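PDB 2WW2: alpha-1,2-mannosidase from Bacteroides thetaiotaomicron, which probably hydrolyses alpha-1,2-mannosidic linkages as a calcium-dependent, inverting mannosidase of glycoside hydrolase family 92. Local coordinates for residues Arg264-Trp267 / Asn268-Leu271; Tyr635-Ala639 / Met640-Pro644. All blocks are in the same frame, centred on the assembly; numbering follows the deposited sequence.

Interaction 1: residues Arg264-Trp267 / Asn268-Leu271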
loop_
_atom_site.group_PDB
_atom_site.type_symbol
_atom_site.label_atom_id
_atom_site.label_comp_id
_atom_site.label_asym_id
_atom_site.label_seq_id
_atom_site.Cartn_x
_atom_site.Cartn_y
_atom_site.Cartn_z
ATOM N N ARG A 264 -21.588 -3.184 -41.755
ATOM C CA ARG A 264 -21.980 -4.293 -40.923
ATOM C C ARG A 264 -21.487 -5.603 -41.554
ATOM O O ARG A 264 -20.950 -6.495 -40.869
ATOM C CB ARG A 264 -23.501 -4.313 -40.850
ATOM C CG ARG A 264 -24.017 -5.285 -39.881
ATOM C CD ARG A 264 -25.436 -5.626 -40.195
ATOM N NE ARG A 264 -26.364 -4.703 -39.578
ATOM C CZ ARG A 264 -26.709 -4.748 -38.298
ATOM N NH1 ARG A 264 -26.155 -5.648 -37.494
ATOM N NH2 ARG A 264 -27.600 -3.872 -37.826
ATOM N N GLU A 265 -21.679 -5.722 -42.868
ATOM C CA GLU A 265 -21.193 -6.903 -43.582
ATOM C C GLU A 265 -19.671 -7.024 -43.508
ATOM O O GLU A 265 -19.143 -8.107 -43.275
ATOM C CB GLU A 265 -21.661 -6.901 -45.039
ATOM C CG GLU A 265 -21.153 -8.097 -45.825
ATOM C CD GLU A 265 -21.788 -8.191 -47.188
ATOM O OE1 GLU A 265 -21.594 -7.261 -47.996
ATOM O OE2 GLU A 265 -22.482 -9.191 -47.452
ATOM N N GLN A 266 -18.956 -5.913 -43.677
ATOM C CA GLN A 266 -17.497 -5.963 -43.543
ATOM C C GLN A 266 -17.066 -6.433 -42.150
ATOM O O GLN A 266 -16.197 -7.307 -42.005
ATOM C CB GLN A 266 -16.892 -4.590 -43.855
ATOM C CG GLN A 266 -17.023 -4.229 -45.334
ATOM C CD GLN A 266 -16.328 -5.265 -46.223
ATOM O OE1 GLN A 266 -15.129 -5.516 -46.071
ATOM N NE2 GLN A 266 -17.078 -5.880 -47.129
ATOM N N TRP A 267 -17.653 -5.851 -41.107
ATOM C CA TRP A 267 -17.274 -6.270 -39.759
ATOM C C TRP A 267 -17.602 -7.750 -39.531
ATOM O O TRP A 267 -16.792 -8.494 -38.973
ATOM C CB TRP A 267 -17.927 -5.392 -38.698
ATOM C CG TRP A 267 -17.186 -4.093 -38.557
ATOM C CD1 TRP A 267 -17.582 -2.862 -39.014
ATOM C CD2 TRP A 267 -15.904 -3.910 -37.953
ATOM N NE1 TRP A 267 -16.618 -1.922 -38.718
ATOM C CE2 TRP A 267 -15.580 -2.542 -38.068
ATOM C CE3 TRP A 267 -14.985 -4.780 -37.331
ATOM C CZ2 TRP A 267 -14.375 -2.017 -37.600
ATOM C CZ3 TRP A 267 -13.803 -4.251 -36.833
ATOM C CH2 TRP A 267 -13.507 -2.882 -36.978
ATOM N N ASN A 268 -18.772 -8.191 -39.975
ATOM C CA ASN A 268 -19.100 -9.594 -39.784
ATOM C C ASN A 268 -18.103 -10.509 -40.509
ATOM O O ASN A 268 -17.731 -11.567 -39.998
ATOM C CB ASN A 268 -20.537 -9.884 -40.225
ATOM C CG ASN A 268 -21.549 -9.478 -39.166
ATOM O OD1 ASN A 268 -21.250 -9.524 -37.978
ATOM N ND2 ASN A 268 -22.746 -9.099 -39.587
ATOM N N ASN A 269 -17.692 -10.108 -41.710
ATOM C CA ASN A 269 -16.702 -10.876 -42.472
ATOM C C ASN A 269 -15.364 -11.001 -41.731
ATOM O O ASN A 269 -14.814 -12.097 -41.594
ATOM C CB ASN A 269 -16.472 -10.246 -43.858
ATOM C CG ASN A 269 -17.649 -10.488 -44.830
ATOM O OD1 ASN A 269 -18.565 -11.276 -44.547
ATOM N ND2 ASN A 269 -17.607 -9.827 -45.986
ATOM N N TYR A 270 -14.824 -9.875 -41.285
ATOM C CA TYR A 270 -13.515 -9.879 -40.625
ATOM C C TYR A 270 -13.578 -10.450 -39.203
ATOM O O TYR A 270 -12.722 -11.261 -38.824
ATOM C CB TYR A 270 -12.866 -8.483 -40.653
ATOM C CG TYR A 270 -12.332 -8.129 -42.038
ATOM C CD1 TYR A 270 -11.119 -8.640 -42.482
ATOM C CD2 TYR A 270 -13.057 -7.315 -42.902
ATOM C CE1 TYR A 270 -10.635 -8.342 -43.757
ATOM C CE2 TYR A 270 -12.590 -7.022 -44.176
ATOM C CZ TYR A 270 -11.384 -7.533 -44.587
ATOM O OH TYR A 270 -10.927 -7.222 -45.834
ATOM N N LEU A 271 -14.592 -10.068 -38.422
ATOM C CA LEU A 271 -14.731 -10.652 -37.077
ATOM C C LEU A 271 -14.943 -12.154 -37.191
ATOM O O LEU A 271 -14.467 -12.922 -36.351
ATOM C CB LEU A 271 -15.888 -10.025 -36.272
ATOM C CG LEU A 271 -15.752 -8.512 -35.999
ATOM C CD1 LEU A 271 -17.059 -7.939 -35.448
ATOM C CD2 LEU A 271 -14.566 -8.218 -35.066
HETATM O O HOH W 1 -15.282 -8.218 -46.411
#
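Gln-266 and Asn-269 each hold CG beside the backbone N. The Gln-266 chain then bends at chi2 (-59°), which carries its amide alongside the Tyr-270 ring. Here OE1 of Gln-266 takes a hydrogen bond from a water at 2.7 Å. The same water accepts from ND2 of Asn-269 at 2.9 Å. The two amide planes stand 82° apart, and the water joins the groups. OE1 of Gln-266 also lies in the plane of the Tyr-270 ring, 3.5 Å from CE2 at its edge. Helix 256-271 ends here. It lies between the strand-rich N-terminal part of the enzyme and the mainly helical catalytic part. Its regular i to i+4 bonding runs through the contact, for example from Tyr-270 N to Gln-266 O (3.0 Å) and from Leu-271 N to Trp-267 O (2.8 Å). On the buried side, CG of Leu-271 approaches the rim of the indole near its plane, 4.0 Å from CE3 of Trp-267. NE1 of Trp-267 donates to the carbonyl of Ala-33. OD1 of Asn-268 accepts from the backbone N of Val-8, and Arg-264 forms a salt bridge with Asp-9.

Interaction 2: residues Tyr635-Ala639 / Met640-Pro644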
loop_
_atom_site.group_PDB
_atom_site.type_symbol
_atom_site.label_atom_id
_atom_site.label_comp_id
_atom_site.label_asym_id
_atom_site.label_seq_id
_atom_site.Cartn_x
_atom_site.Cartn_y
_atom_site.Cartn_z
ATOM N N TYR A 635 -6.233 -10.404 -25.112
ATOM C CA TYR A 635 -7.469 -11.094 -24.720
ATOM C C TYR A 635 -7.938 -12.036 -25.834
ATOM O O TYR A 635 -8.363 -13.164 -25.569
ATOM C CB TYR A 635 -8.554 -10.083 -24.368
ATOM C CG TYR A 635 -9.843 -10.718 -23.847
ATOM C CD1 TYR A 635 -10.083 -10.840 -22.470
ATOM C CD2 TYR A 635 -10.801 -11.194 -24.721
ATOM C CE1 TYR A 635 -11.257 -11.426 -21.988
ATOM C CE2 TYR A 635 -11.985 -11.792 -24.237
ATOM C CZ TYR A 635 -12.193 -11.898 -22.884
ATOM O OH TYR A 635 -13.351 -12.452 -22.417
ATOM N N VAL A 636 -7.858 -11.587 -27.083
ATOM C CA VAL A 636 -8.293 -12.436 -28.206
ATOM C C VAL A 636 -7.479 -13.725 -28.264
ATOM O O VAL A 636 -8.029 -14.821 -28.275
ATOM C CB VAL A 636 -8.239 -11.673 -29.553
ATOM C CG1 VAL A 636 -8.498 -12.623 -30.719
ATOM C CG2 VAL A 636 -9.291 -10.562 -29.548
ATOM N N PHE A 637 -6.167 -13.593 -28.309
ATOM C CA PHE A 637 -5.310 -14.773 -28.272
ATOM C C PHE A 637 -5.630 -15.646 -27.051
ATOM O O PHE A 637 -5.871 -16.838 -27.186
ATOM C CB PHE A 637 -3.843 -14.349 -28.226
ATOM C CG PHE A 637 -3.196 -14.256 -29.580
ATOM C CD1 PHE A 637 -3.050 -15.392 -30.370
ATOM C CD2 PHE A 637 -2.728 -13.035 -30.059
ATOM C CE1 PHE A 637 -2.450 -15.310 -31.634
ATOM C CE2 PHE A 637 -2.137 -12.937 -31.315
ATOM C CZ PHE A 637 -1.977 -14.078 -32.092
ATOM N N SER A 638 -5.612 -15.051 -25.861
ATOM C CA SER A 638 -5.778 -15.842 -24.635
ATOM C C SER A 638 -7.106 -16.593 -24.595
ATOM O O SER A 638 -7.154 -17.751 -24.159
ATOM C CB SER A 638 -5.587 -14.979 -23.376
ATOM O OG SER A 638 -4.245 -14.522 -23.311
ATOM N N ALA A 639 -8.178 -15.958 -25.054
ATOM C CA ALA A 639 -9.471 -16.655 -25.172
ATOM C C ALA A 639 -9.438 -17.841 -26.141
ATOM O O ALA A 639 -10.121 -18.850 -25.935
ATOM C CB ALA A 639 -10.578 -15.675 -25.604
ATOM N N MET A 640 -8.670 -17.708 -27.213
ATOM C CA MET A 640 -8.521 -18.804 -28.174
ATOM C C MET A 640 -7.704 -19.948 -27.572
ATOM O O MET A 640 -7.823 -21.104 -27.990
ATOM C CB MET A 640 -7.844 -18.300 -29.468
ATOM C CG MET A 640 -8.729 -17.373 -30.329
ATOM S SD MET A 640 -8.049 -17.078 -31.986
ATOM C CE MET A 640 -6.444 -16.350 -31.651
ATOM N N GLY A 641 -6.829 -19.637 -26.625
ATOM C CA GLY A 641 -6.085 -20.704 -25.971
ATOM C C GLY A 641 -4.573 -20.683 -26.121
ATOM O O GLY A 641 -3.896 -21.597 -25.618
ATOM N N PHE A 642 -4.036 -19.669 -26.799
ATOM C CA PHE A 642 -2.589 -19.646 -27.110
ATOM C C PHE A 642 -2.114 -18.222 -27.385
ATOM O O PHE A 642 -2.923 -17.355 -27.697
ATOM C CB PHE A 642 -2.239 -20.574 -28.295
ATOM C CG PHE A 642 -3.089 -20.353 -29.520
ATOM C CD1 PHE A 642 -2.742 -19.386 -30.465
ATOM C CD2 PHE A 642 -4.237 -21.110 -29.725
ATOM C CE1 PHE A 642 -3.530 -19.170 -31.580
ATOM C CE2 PHE A 642 -5.043 -20.900 -30.848
ATOM C CZ PHE A 642 -4.694 -19.934 -31.776
ATOM N N TYR A 643 -0.811 -17.979 -27.234
ATOM C CA TYR A 643 -0.292 -16.614 -27.263
ATOM C C TYR A 643 1.126 -16.570 -27.807
ATOM O O TYR A 643 1.932 -17.447 -27.491
ATOM C CB TYR A 643 -0.292 -16.048 -25.831
ATOM C CG TYR A 643 0.089 -14.598 -25.731
ATOM C CD1 TYR A 643 -0.861 -13.593 -25.903
ATOM C CD2 TYR A 643 1.399 -14.221 -25.449
ATOM C CE1 TYR A 643 -0.522 -12.241 -25.793
ATOM C CE2 TYR A 643 1.747 -12.861 -25.346
ATOM C CZ TYR A 643 0.783 -11.888 -25.521
ATOM O OH TYR A 643 1.129 -10.549 -25.429
ATOM N N PRO A 644 1.435 -15.557 -28.635
ATOM C CA PRO A 644 2.761 -15.394 -29.252
ATOM C C PRO A 644 3.729 -14.757 -28.262
ATOM O O PRO A 644 3.995 -13.559 -28.334
ATOM C CB PRO A 644 2.484 -14.431 -30.424
ATOM C CG PRO A 644 1.367 -13.568 -29.912
ATOM C CD PRO A 644 0.469 -14.566 -29.144
#
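The ring of Phe-637 is the apolar centre, with Pro-644 packed over one face. CD of Pro-644 sits 3.5 Å from the ring centroid and only 5° off the normal, a clear CH-pi contact. The two side chains come from opposite directions. CE1 of Phe-642 arrives at the edge, in the ring plane, 4.0 Å from CD1 of Phe-637. With a chi1 of 51°, CG of Phe-642 lies between its own backbone N and carbonyl carbon, and the ring turns back to the helix. CE of Met-640 meets the same CD1 of Phe-637 at 3.8 Å. At the root of the side chain, CD1 of Tyr-643 touches CB of Phe-637 at 3.9 Å.

The backbone here is a Schellman motif at the end of helix 632-640. Its 6-to-1 bond, Phe-642 N to Phe-637 O, is weak at 3.4 Å. Gly-641 N bonds to the same oxygen at 3.0 Å and makes a weak bond to Ser-638 O. The carbonyl of Phe-637 therefore takes two N-H groups, and the Phe-637 and Phe-642 rings supply the usual apolar contact of the motif. Gly-641 has a positive phi of 118°, where a CB would jam against the preceding carbonyl O. The turn leads on to the short strand 642-643, which pairs with strand 651-654. One residue earlier than Gly-641, Met-640 N donates to Val-636 O at 3.1 Å. At the polar edge, OG of Ser-638 is hydrogen-bonded to Trp-634 O and to the hydroxyl of Tyr-592.

From the N terminus, the chain reaches interaction 1 first, at the C-terminal end of helix 256-271. Its sequel, strand 274-277, edges a six-stranded sheet. Helix 281-294 follows and lies against both contacts: Leu-271 meets Tyr-288 and Leu-291, while Val-636 and Ala-639 meet Phe-287. Much later the chain reaches interaction 2, where helix 632-640 gives way to strand 642-643. Each contact is local and closes no long loop. The two stand in series, so they neither nest nor cross. The centres of interaction 1 and interaction 2 lie about 21 Å apart, and the nearest atoms of the two about 8 Å apart. Interaction 1 reaches toward the N-terminal residues, and interaction 2 reaches helix 338-345.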